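Local coordinates for protein ATP-dependent DNA helicase (Mycobacterium smegmatis, PDB 5V9X) that probably uses the energy of ATP hydrolysis to translocate 3'-to-5' along single-stranded DNA and unwind RNA:DNA duplexes, at residues G62-V67 with G241-T246. Sequence-based numbering, arbitrary orientation.
Sequences GNNTLV and GQAPTT
T246 straddles T65 of the neighbouring strand through its two backbone groups, its N donating to O of N64 at 2.7 Å and its O accepting from N of L66 at 3.0 Å, which sets T65 beside T246 in parallel register. Between these bonds CA of T65 lies 3.2 Å from O of T246, a CA-H...O contact that adds to the bond from L66. The side chains divide between the two faces of the sheet. With OG1 beside the backbone N (chi1 -53°) and CG2 anti to it, T65 rests this methyl 3.6 Å from O of T246, while its OG1 turns back along its own strand to donate to O of N63 from above the carbonyl plane. N63 crosses T246 obliquely, CB and ND2 both lying near OG1 without a hydrogen bond. On this face helix 50-60 packs against T65 and T246 through A58.

The pairing is an example of how a RecA-like helicase domain finishes its parallel sheet: strand 64-68, which leads into the probable P-loop (Walker A), receives 245-248 as an edge strand after helix 232-240, and the strand on its other flank is 221-226.

On the opposite face lie N64, T245 and L66. N64 sets CB 3.4 Å from O of P244, and its amide joins strand 221-226 to the end of helix 232-240: OD1 accepts from N of R222, and ND2, 3.8 Å from CB of A243, bonds OG of S240. That serine also bonds OG1 of T245, so the end of helix 232-240 is tied to both strands. The methyl CG2 of T245 packs 4.1 Å from CB of L66, whose side chain is buried against V235 and A236 of the same helix.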
# COMPACT_ATOMS: atom_id res chain seq x y z
N GLY A 62 -26.94 1.09 -16.02
CA GLY A 62 -27.18 1.56 -14.67
C GLY A 62 -26.50 0.79 -13.56
O GLY A 62 -26.73 1.11 -12.38
N ASN A 63 -25.68 -0.20 -13.88
CA ASN A 63 -25.09 -1.06 -12.86
C ASN A 63 -23.80 -0.48 -12.31
O ASN A 63 -23.03 0.17 -13.03
CB ASN A 63 -24.81 -2.45 -13.44
CG ASN A 63 -26.04 -3.08 -14.08
OD1 ASN A 63 -27.11 -3.12 -13.47
ND2 ASN A 63 -25.88 -3.55 -15.31
N ASN A 64 -23.57 -0.70 -11.02
CA ASN A 64 -22.22 -0.55 -10.48
C ASN A 64 -21.29 -1.49 -11.22
O ASN A 64 -21.61 -2.66 -11.43
CB ASN A 64 -22.21 -0.85 -8.98
CG ASN A 64 -22.92 0.22 -8.15
OD1 ASN A 64 -23.55 1.13 -8.69
ND2 ASN A 64 -22.80 0.11 -6.83
N THR A 65 -20.13 -0.98 -11.63
CA THR A 65 -19.24 -1.72 -12.52
C THR A 65 -17.81 -1.68 -12.00
O THR A 65 -17.31 -0.60 -11.66
CB THR A 65 -19.30 -1.16 -13.94
OG1 THR A 65 -20.66 -1.11 -14.38
CG2 THR A 65 -18.49 -2.03 -14.89
N LEU A 66 -17.17 -2.84 -11.94
CA LEU A 66 -15.75 -2.95 -11.66
C LEU A 66 -15.04 -3.40 -12.93
O LEU A 66 -15.32 -4.49 -13.45
CB LEU A 66 -15.48 -3.93 -10.52
CG LEU A 66 -14.01 -4.28 -10.26
CD1 LEU A 66 -13.24 -3.09 -9.70
CD2 LEU A 66 -13.88 -5.49 -9.34
N VAL A 67 -14.13 -2.57 -13.43
CA VAL A 67 -13.41 -2.84 -14.66
C VAL A 67 -12.03 -3.38 -14.30
O VAL A 67 -11.26 -2.71 -13.60
CB VAL A 67 -13.31 -1.59 -15.54
CG1 VAL A 67 -12.68 -1.92 -16.88
CG2 VAL A 67 -14.69 -0.96 -15.73
N GLY A 241 -20.43 -2.29 -1.63
CA GLY A 241 -21.06 -2.66 -0.37
C GLY A 241 -22.16 -3.68 -0.57
O GLY A 241 -21.90 -4.81 -1.00
N GLN A 242 -23.40 -3.30 -0.26
CA GLN A 242 -24.52 -4.21 -0.40
C GLN A 242 -25.12 -4.22 -1.80
O GLN A 242 -25.81 -5.17 -2.16
CB GLN A 242 -25.62 -3.88 0.61
CG GLN A 242 -25.14 -3.85 2.06
CD GLN A 242 -24.45 -5.13 2.47
OE1 GLN A 242 -24.80 -6.22 2.02
NE2 GLN A 242 -23.45 -5.00 3.33
N ALA A 243 -24.86 -3.18 -2.60
CA ALA A 243 -25.41 -3.12 -3.94
C ALA A 243 -24.71 -4.12 -4.85
O ALA A 243 -23.54 -4.47 -4.63
CB ALA A 243 -25.26 -1.70 -4.50
N PRO A 244 -25.39 -4.61 -5.89
CA PRO A 244 -24.76 -5.55 -6.82
C PRO A 244 -23.79 -4.85 -7.76
O PRO A 244 -23.93 -3.67 -8.08
CB PRO A 244 -25.95 -6.15 -7.58
CG PRO A 244 -26.98 -5.09 -7.52
CD PRO A 244 -26.82 -4.41 -6.19
N THR A 245 -22.80 -5.62 -8.22
CA THR A 245 -21.73 -5.11 -9.06
C THR A 245 -21.56 -5.99 -10.29
O THR A 245 -21.38 -7.20 -10.16
CB THR A 245 -20.39 -5.05 -8.30
OG1 THR A 245 -20.57 -4.36 -7.06
CG2 THR A 245 -19.33 -4.35 -9.13
N THR A 246 -21.62 -5.37 -11.47
CA THR A 246 -21.24 -6.06 -12.69
C THR A 246 -19.72 -6.02 -12.83
O THR A 246 -19.13 -4.94 -12.92
CB THR A 246 -21.89 -5.41 -13.91
OG1 THR A 246 -23.31 -5.59 -13.85
CG2 THR A 246 -21.36 -6.04 -15.19